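Local coordinates for protein 3' terminal uridylyl transferase (Trypanosoma brucei, PDB 5HZD) that adds uridines from UTP to the 3' ends of guide RNAs, ribosomal RNAs and some mRNAs in the mitochondrion, serving RNA editing, at residues A[75-86]-A[111-122]; A[303-314]-A[343-352]. All coordinates share one frame; numbering follows the deposited sequence.

Contact 1 (A[75-86]-A[111-122]); sequences QRDAGESKMQEA and SSVAMGVWDGTA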
# COMPACT_ATOMS: atom_id res chain seq x y z
N GLN A 75 0.98 8.57 -14.63
CA GLN A 75 0.00 9.27 -13.79
C GLN A 75 0.20 9.04 -12.31
O GLN A 75 -0.29 9.83 -11.48
CB GLN A 75 -1.43 8.88 -14.15
CG GLN A 75 -1.74 8.97 -15.65
CD GLN A 75 -1.19 10.23 -16.28
OE1 GLN A 75 -1.49 11.35 -15.83
NE2 GLN A 75 -0.38 10.06 -17.32
N ARG A 76 0.87 7.94 -11.94
CA ARG A 76 1.12 7.67 -10.54
C ARG A 76 2.37 8.40 -10.04
O ARG A 76 2.61 8.49 -8.83
CB ARG A 76 1.23 6.15 -10.28
CG ARG A 76 -0.11 5.39 -10.23
CD ARG A 76 -1.00 5.87 -9.06
NE ARG A 76 -1.47 4.78 -8.20
CZ ARG A 76 -0.97 4.52 -6.99
NH1 ARG A 76 0.02 5.24 -6.50
NH2 ARG A 76 -1.47 3.52 -6.26
N ASP A 77 3.17 8.92 -10.97
CA ASP A 77 4.45 9.58 -10.66
C ASP A 77 4.25 11.09 -10.71
O ASP A 77 4.26 11.68 -11.79
CB ASP A 77 5.50 9.18 -11.69
CG ASP A 77 6.89 9.78 -11.43
OD1 ASP A 77 7.04 10.67 -10.57
OD2 ASP A 77 7.83 9.38 -12.13
N ALA A 78 4.09 11.70 -9.53
CA ALA A 78 3.83 13.13 -9.47
C ALA A 78 5.10 13.93 -9.17
O ALA A 78 5.03 15.13 -8.85
CB ALA A 78 2.73 13.42 -8.44
N GLY A 79 6.26 13.29 -9.28
CA GLY A 79 7.52 13.99 -9.17
C GLY A 79 8.08 13.98 -7.75
O GLY A 79 7.38 13.64 -6.79
N GLU A 80 9.32 14.44 -7.62
CA GLU A 80 9.98 14.34 -6.31
C GLU A 80 9.35 15.32 -5.31
O GLU A 80 9.26 15.02 -4.11
CB GLU A 80 11.47 14.64 -6.48
CG GLU A 80 12.20 14.49 -5.18
CD GLU A 80 13.71 14.52 -5.35
OE1 GLU A 80 14.19 14.78 -6.48
OE2 GLU A 80 14.40 14.27 -4.33
N SER A 81 8.94 16.49 -5.78
CA SER A 81 8.37 17.47 -4.85
C SER A 81 7.11 16.98 -4.17
O SER A 81 6.89 17.24 -2.98
CB SER A 81 8.10 18.79 -5.57
OG SER A 81 9.31 19.35 -5.99
N LYS A 82 6.27 16.27 -4.91
CA LYS A 82 5.09 15.67 -4.32
C LYS A 82 5.46 14.59 -3.31
O LYS A 82 4.88 14.50 -2.24
CB LYS A 82 4.17 15.12 -5.43
CG LYS A 82 2.86 14.56 -4.92
CD LYS A 82 2.00 15.63 -4.22
CE LYS A 82 1.61 16.73 -5.14
NZ LYS A 82 0.88 17.79 -4.37
N MET A 83 6.46 13.77 -3.63
CA MET A 83 6.92 12.79 -2.64
C MET A 83 7.37 13.48 -1.36
O MET A 83 7.13 12.99 -0.24
CB MET A 83 8.04 11.93 -3.23
CG MET A 83 8.67 11.01 -2.18
SD MET A 83 7.71 9.56 -1.77
CE MET A 83 8.37 8.42 -3.01
N GLN A 84 8.03 14.63 -1.51
CA GLN A 84 8.54 15.32 -0.32
C GLN A 84 7.41 15.89 0.54
O GLN A 84 7.60 16.08 1.75
CB GLN A 84 9.57 16.36 -0.73
CG GLN A 84 10.83 15.65 -1.28
CD GLN A 84 11.85 16.62 -1.85
OE1 GLN A 84 11.50 17.52 -2.62
NE2 GLN A 84 13.11 16.44 -1.47
N GLU A 85 6.20 16.08 -0.02
CA GLU A 85 5.08 16.43 0.82
C GLU A 85 4.74 15.33 1.81
O GLU A 85 4.40 15.62 2.98
CB GLU A 85 3.83 16.77 0.01
CG GLU A 85 4.02 18.02 -0.81
CD GLU A 85 2.81 18.32 -1.70
OE1 GLU A 85 1.72 17.79 -1.41
OE2 GLU A 85 3.00 19.08 -2.69
N ALA A 86 4.83 14.06 1.37
CA ALA A 86 4.63 12.93 2.29
C ALA A 86 5.75 12.88 3.35
O ALA A 86 5.49 12.56 4.50
CB ALA A 86 4.56 11.58 1.50
N SER A 111 2.74 1.90 -1.04
CA SER A 111 3.14 2.08 -2.43
C SER A 111 4.22 3.13 -2.67
O SER A 111 4.92 3.06 -3.66
CB SER A 111 1.93 2.34 -3.34
OG SER A 111 1.35 3.61 -3.08
N SER A 112 4.37 4.11 -1.76
CA SER A 112 5.40 5.10 -2.01
C SER A 112 6.77 4.47 -1.83
O SER A 112 7.73 4.91 -2.48
CB SER A 112 5.23 6.34 -1.10
OG SER A 112 5.34 5.99 0.27
N VAL A 113 6.86 3.43 -0.98
CA VAL A 113 8.06 2.64 -0.85
C VAL A 113 8.16 1.68 -2.03
O VAL A 113 9.15 1.71 -2.76
CB VAL A 113 8.09 1.88 0.47
CG1 VAL A 113 9.30 0.92 0.53
CG2 VAL A 113 8.20 2.88 1.60
N ALA A 114 7.14 0.88 -2.23
CA ALA A 114 7.19 -0.18 -3.25
C ALA A 114 7.42 0.36 -4.67
O ALA A 114 8.17 -0.26 -5.44
CB ALA A 114 5.92 -0.99 -3.21
N MET A 115 6.81 1.51 -5.00
CA MET A 115 6.88 2.06 -6.37
C MET A 115 7.82 3.24 -6.50
O MET A 115 8.04 3.72 -7.60
CB MET A 115 5.50 2.52 -6.86
CG MET A 115 4.40 1.50 -6.69
SD MET A 115 4.54 0.25 -7.99
CE MET A 115 3.42 -1.01 -7.39
N GLY A 116 8.35 3.74 -5.38
CA GLY A 116 9.29 4.85 -5.41
C GLY A 116 8.72 6.15 -5.93
O GLY A 116 9.46 7.06 -6.27
N VAL A 117 7.38 6.25 -5.96
CA VAL A 117 6.70 7.47 -6.36
C VAL A 117 5.42 7.60 -5.53
O VAL A 117 4.95 6.61 -4.94
CB VAL A 117 6.29 7.45 -7.87
CG1 VAL A 117 7.50 7.38 -8.77
CG2 VAL A 117 5.32 6.31 -8.16
N TRP A 118 4.85 8.82 -5.50
CA TRP A 118 3.55 9.04 -4.86
C TRP A 118 2.77 10.08 -5.67
O TRP A 118 3.34 11.09 -6.07
CB TRP A 118 3.74 9.48 -3.41
CG TRP A 118 2.44 9.70 -2.65
CD1 TRP A 118 1.44 8.80 -2.44
CD2 TRP A 118 2.05 10.90 -1.99
NE1 TRP A 118 0.45 9.37 -1.69
CE2 TRP A 118 0.78 10.66 -1.41
CE3 TRP A 118 2.63 12.16 -1.84
CZ2 TRP A 118 0.10 11.62 -0.66
CZ3 TRP A 118 1.94 13.13 -1.12
CH2 TRP A 118 0.68 12.85 -0.55
N ASP A 119 1.48 9.84 -5.92
CA ASP A 119 0.70 10.72 -6.79
C ASP A 119 -0.01 11.85 -6.05
O ASP A 119 -0.62 12.75 -6.66
CB ASP A 119 -0.29 9.88 -7.63
CG ASP A 119 -1.28 9.11 -6.78
OD1 ASP A 119 -1.28 9.29 -5.55
OD2 ASP A 119 -2.11 8.34 -7.34
N GLY A 120 0.09 11.82 -4.73
CA GLY A 120 -0.43 12.91 -3.92
C GLY A 120 -1.82 12.55 -3.45
O GLY A 120 -2.44 13.30 -2.70
N THR A 121 -2.31 11.39 -3.87
CA THR A 121 -3.68 10.97 -3.55
C THR A 121 -3.78 9.61 -2.88
O THR A 121 -4.62 9.40 -2.00
CB THR A 121 -4.56 10.93 -4.81
OG1 THR A 121 -4.05 9.94 -5.71
CG2 THR A 121 -4.60 12.29 -5.49
N ALA A 122 -2.94 8.66 -3.30
CA ALA A 122 -2.95 7.31 -2.72
C ALA A 122 -2.78 7.38 -1.20
O ALA A 122 -2.02 8.22 -0.69
CB ALA A 122 -1.86 6.43 -3.30
O HOH W 1 -2.75 9.25 -9.99
O HOH W 2 2.51 5.46 -4.88
O HOH W 3 5.99 11.28 -6.63
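Ala86 CB rests over one face of the Trp118 indole as a CH-pi contact, 4.2 Å from the centroid of the six-membered ring, while Gly120 N lies above the opposite face. Along its rim the indole meets the helix 80-100 backbone, with Lys82 O 3.3 Å from Trp118 CE3 and in the ring plane. Met83 extends toward helix 111-114: CG anti to the backbone N (chi1 173°) and two further bends carry its CE to within 3.6 Å of Ser112 O. The CG1 branch of Val117 packs on the Asp77 carboxylate, whose OD1 accepts from Gly79 N in an Asx turn and whose outer partners are Tyr375 and Met378 N.

Charge enters at Arg76 and Asp119, whose guanidinium and carboxylate planes are 30° apart. Their salt bridge is long, 3.7 Å from Arg76 NE to Asp119 OD2, and no N-H points at the oxygen. The other oxygen, OD1, is fixed by Ala122 N on its syn lone pair and by Thr121 N from above the carboxylate plane. Trp118 NE1 donates almost straight to Ala122 O, at 173° and 2.9 Å.

No direct hydrogen bond spans the segments; waters do that work. One joins Gln75 O to Asp119 OD2, another accepts from Trp118 N and donates to Gly79 O, and a third gathers Val117 O, Ser111 OG and, weakly, Arg76 NH1.

Ser111 and Ala122 are UTP-binding positions by similarity in the nucleotidyltransferase palm. The chemistry thus implies an Asp119-braced turn, seated through packing and water, that leads into Asp123, a metal ligand by similarity.

Contact 2 (A[303-314]-A[343-352]); sequences YLLSHPCARPGA and WIYYLVQKGY
The Trp343 indole has the backbone of Gly313 and Ala314 on one face, with Ala314 N 3.4 Å above its plane, and Leu347 CD1 on the other; Cys309 O and Leu304 CD2 lie at its edge. Tyr303 presents a face to Ile344, whose CG2 stands over the ring centre, 3.5 Å from the centroid. Val348 CG2 approaches Tyr303 CE1 obliquely, and the phenol OH is hydrogen-bonded to Val356 N. His307 and Tyr352 form an offset edge-to-face pair, the tyrosine edge toward the imidazole face with planes at 80°.

Trp343 packs as a single knob into a hole made by Leu304, Ala310, Gly313 and Ala314, joining helices that carry UTP-binding residues: Lys318 on helix 310-324 and Tyr337 on helix 336-349. Its CG lies anti to the backbone N (chi1 169°), which sends the indole across to helix 310-324. There NE1 donates to Ala310 O at 2.9 Å, in the carbonyl plane on a lone pair, though the N-H is bent to 147°; that oxygen also accepts from Ala314 N. Leu347 CD1 touches Ala310 CB at 3.9 Å.

His307 ND1 accepts from Cys309 N, a capping bond ahead of helix 310-324.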
# COMPACT_ATOMS: atom_id res chain seq x y z
N TYR A 303 12.50 -5.81 -5.73
CA TYR A 303 12.09 -6.46 -6.97
C TYR A 303 11.65 -5.48 -8.06
O TYR A 303 12.07 -5.59 -9.22
CB TYR A 303 10.94 -7.43 -6.67
CG TYR A 303 11.37 -8.82 -6.28
CD1 TYR A 303 12.03 -9.64 -7.20
CD2 TYR A 303 11.04 -9.35 -5.04
CE1 TYR A 303 12.37 -10.96 -6.88
CE2 TYR A 303 11.40 -10.69 -4.71
CZ TYR A 303 12.05 -11.46 -5.65
OH TYR A 303 12.37 -12.78 -5.33
N LEU A 304 10.79 -4.53 -7.71
CA LEU A 304 10.15 -3.73 -8.76
C LEU A 304 11.09 -2.70 -9.37
O LEU A 304 10.87 -2.24 -10.49
CB LEU A 304 8.89 -3.08 -8.21
CG LEU A 304 7.79 -4.07 -7.80
CD1 LEU A 304 6.60 -3.29 -7.34
CD2 LEU A 304 7.38 -4.97 -8.99
N LEU A 305 12.16 -2.35 -8.66
CA LEU A 305 13.16 -1.46 -9.26
C LEU A 305 14.15 -2.18 -10.18
O LEU A 305 14.98 -1.55 -10.84
CB LEU A 305 13.93 -0.71 -8.16
CG LEU A 305 13.19 0.40 -7.45
CD1 LEU A 305 14.13 0.96 -6.38
CD2 LEU A 305 12.74 1.51 -8.43
N SER A 306 14.08 -3.51 -10.22
CA SER A 306 15.11 -4.26 -10.91
C SER A 306 14.87 -4.53 -12.41
O SER A 306 15.70 -5.16 -13.06
CB SER A 306 15.43 -5.57 -10.15
OG SER A 306 14.38 -6.50 -10.27
N HIS A 307 13.76 -4.03 -12.94
CA HIS A 307 13.53 -3.97 -14.39
C HIS A 307 12.74 -2.68 -14.64
O HIS A 307 11.82 -2.38 -13.88
CB HIS A 307 12.69 -5.18 -14.82
CG HIS A 307 12.60 -5.34 -16.30
ND1 HIS A 307 11.86 -4.49 -17.10
CD2 HIS A 307 13.15 -6.26 -17.14
CE1 HIS A 307 11.99 -4.86 -18.36
NE2 HIS A 307 12.74 -5.95 -18.41
N PRO A 308 13.06 -1.94 -15.71
CA PRO A 308 12.38 -0.66 -15.97
C PRO A 308 10.89 -0.81 -16.27
O PRO A 308 10.16 0.19 -16.16
CB PRO A 308 13.13 -0.09 -17.18
CG PRO A 308 13.78 -1.25 -17.84
CD PRO A 308 14.11 -2.21 -16.70
N CYS A 309 10.43 -2.00 -16.65
CA CYS A 309 9.01 -2.19 -16.90
C CYS A 309 8.28 -2.83 -15.71
O CYS A 309 7.04 -3.07 -15.75
CB CYS A 309 8.80 -3.05 -18.15
SG CYS A 309 9.49 -2.25 -19.57
N ALA A 310 8.99 -3.09 -14.62
CA ALA A 310 8.35 -3.81 -13.53
C ALA A 310 7.34 -2.97 -12.74
O ALA A 310 6.23 -3.44 -12.43
CB ALA A 310 9.41 -4.44 -12.57
N ARG A 311 7.67 -1.72 -12.43
CA ARG A 311 6.64 -0.91 -11.77
C ARG A 311 5.43 -0.59 -12.67
O ARG A 311 4.29 -0.71 -12.21
CB ARG A 311 7.22 0.38 -11.18
CG ARG A 311 8.15 0.14 -9.99
CD ARG A 311 8.80 1.47 -9.61
NE ARG A 311 9.73 1.90 -10.64
CZ ARG A 311 10.20 3.14 -10.72
NH1 ARG A 311 9.80 4.06 -9.84
NH2 ARG A 311 11.04 3.45 -11.69
N PRO A 312 5.67 -0.18 -13.93
CA PRO A 312 4.49 0.09 -14.77
C PRO A 312 3.56 -1.12 -14.89
O PRO A 312 2.33 -1.00 -14.79
CB PRO A 312 5.12 0.47 -16.13
CG PRO A 312 6.39 1.17 -15.70
CD PRO A 312 6.92 0.25 -14.60
N GLY A 313 4.12 -2.32 -15.03
CA GLY A 313 3.26 -3.48 -15.10
C GLY A 313 2.51 -3.73 -13.80
O GLY A 313 1.36 -4.15 -13.83
N ALA A 314 3.18 -3.51 -12.67
CA ALA A 314 2.56 -3.74 -11.38
C ALA A 314 1.39 -2.78 -11.19
O ALA A 314 0.34 -3.16 -10.65
CB ALA A 314 3.57 -3.53 -10.27
N TRP A 343 2.86 -11.08 -10.11
CA TRP A 343 3.64 -10.43 -11.16
C TRP A 343 5.11 -10.70 -10.95
O TRP A 343 5.83 -11.07 -11.89
CB TRP A 343 3.31 -8.93 -11.07
CG TRP A 343 4.16 -7.98 -11.87
CD1 TRP A 343 4.87 -6.92 -11.37
CD2 TRP A 343 4.28 -7.89 -13.31
NE1 TRP A 343 5.46 -6.21 -12.41
CE2 TRP A 343 5.10 -6.78 -13.60
CE3 TRP A 343 3.80 -8.66 -14.37
CZ2 TRP A 343 5.43 -6.41 -14.90
CZ3 TRP A 343 4.13 -8.28 -15.68
CH2 TRP A 343 4.96 -7.18 -15.92
N ILE A 344 5.60 -10.54 -9.73
CA ILE A 344 7.03 -10.72 -9.49
C ILE A 344 7.45 -12.19 -9.70
O ILE A 344 8.52 -12.45 -10.26
CB ILE A 344 7.38 -10.30 -8.09
CG1 ILE A 344 7.24 -8.78 -8.03
CG2 ILE A 344 8.81 -10.69 -7.76
CD1 ILE A 344 7.23 -8.25 -6.59
N TYR A 345 6.61 -13.13 -9.27
CA TYR A 345 6.95 -14.55 -9.46
C TYR A 345 7.10 -14.85 -10.94
O TYR A 345 8.04 -15.53 -11.35
CB TYR A 345 5.87 -15.45 -8.85
CG TYR A 345 6.06 -16.91 -9.12
CD1 TYR A 345 6.97 -17.66 -8.38
CD2 TYR A 345 5.31 -17.55 -10.12
CE1 TYR A 345 7.15 -19.05 -8.64
CE2 TYR A 345 5.47 -18.91 -10.37
CZ TYR A 345 6.39 -19.63 -9.63
OH TYR A 345 6.58 -20.97 -9.89
N TYR A 346 6.18 -14.32 -11.74
CA TYR A 346 6.30 -14.44 -13.20
C TYR A 346 7.61 -13.82 -13.71
O TYR A 346 8.33 -14.44 -14.52
CB TYR A 346 5.08 -13.80 -13.86
CG TYR A 346 5.29 -13.37 -15.30
CD1 TYR A 346 5.35 -14.31 -16.32
CD2 TYR A 346 5.42 -12.04 -15.61
CE1 TYR A 346 5.50 -13.92 -17.65
CE2 TYR A 346 5.59 -11.62 -16.92
CZ TYR A 346 5.66 -12.57 -17.92
OH TYR A 346 5.80 -12.15 -19.24
N LEU A 347 7.94 -12.61 -13.26
CA LEU A 347 9.18 -11.98 -13.69
C LEU A 347 10.39 -12.83 -13.33
O LEU A 347 11.34 -12.91 -14.13
CB LEU A 347 9.34 -10.57 -13.07
CG LEU A 347 8.27 -9.55 -13.48
CD1 LEU A 347 8.52 -8.21 -12.75
CD2 LEU A 347 8.23 -9.36 -15.02
N VAL A 348 10.40 -13.43 -12.14
CA VAL A 348 11.55 -14.23 -11.74
C VAL A 348 11.61 -15.48 -12.58
O VAL A 348 12.68 -15.84 -13.09
CB VAL A 348 11.44 -14.62 -10.26
CG1 VAL A 348 12.50 -15.71 -9.92
CG2 VAL A 348 11.59 -13.40 -9.36
N GLN A 349 10.47 -16.16 -12.75
CA GLN A 349 10.48 -17.48 -13.41
C GLN A 349 10.87 -17.34 -14.87
O GLN A 349 11.49 -18.25 -15.44
CB GLN A 349 9.14 -18.21 -13.25
CG GLN A 349 8.86 -18.62 -11.84
CD GLN A 349 9.93 -19.53 -11.27
OE1 GLN A 349 10.34 -20.48 -11.92
NE2 GLN A 349 10.38 -19.24 -10.05
N LYS A 350 10.53 -16.20 -15.45
CA LYS A 350 10.84 -15.93 -16.86
C LYS A 350 12.17 -15.22 -17.07
O LYS A 350 12.56 -14.96 -18.21
CB LYS A 350 9.69 -15.14 -17.51
CG LYS A 350 8.41 -15.96 -17.69
CD LYS A 350 8.63 -17.15 -18.64
CE LYS A 350 7.33 -17.85 -18.99
NZ LYS A 350 7.63 -19.02 -19.89
N GLY A 351 12.84 -14.87 -15.98
CA GLY A 351 14.19 -14.30 -16.04
C GLY A 351 14.27 -12.82 -16.30
O GLY A 351 15.33 -12.31 -16.62
N TYR A 352 13.16 -12.11 -16.19
CA TYR A 352 13.16 -10.65 -16.30
C TYR A 352 13.81 -9.91 -15.14
O TYR A 352 14.32 -8.79 -15.31
CB TYR A 352 11.73 -10.11 -16.48
CG TYR A 352 11.09 -10.45 -17.78
CD1 TYR A 352 11.46 -9.80 -18.96
CD2 TYR A 352 10.10 -11.43 -17.85
CE1 TYR A 352 10.86 -10.10 -20.16
CE2 TYR A 352 9.48 -11.74 -19.05
CZ TYR A 352 9.87 -11.07 -20.19
OH TYR A 352 9.26 -11.37 -21.39
O HOH W 4 16.22 -7.15 -15.32

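Contact 1 and contact 2 have centres 20 Å apart, yet they touch through the 111-122 and 303-314 segments. Arg311 NH1 probably hydrogen-bonds to Met115 O at 2.9 Å, and Met115 CE packs on Ala314 CB at 3.8 Å and on Leu304 CD1 at 3.9 Å. This seam joins the palm to the helices that carry UTP-binding residues. Lys318, one of these on helix 310-324, has its side chain about 5 Å from that of Arg76 in contact 1 and about 6 Å from that of Ala314 in contact 2. Tyr337, also a UTP-binding residue, is about 7 Å from Ile344 between side chains. Contact 1 thus holds part of the UTP site, by similarity, while contact 2 lies next to residues known to bind UTP.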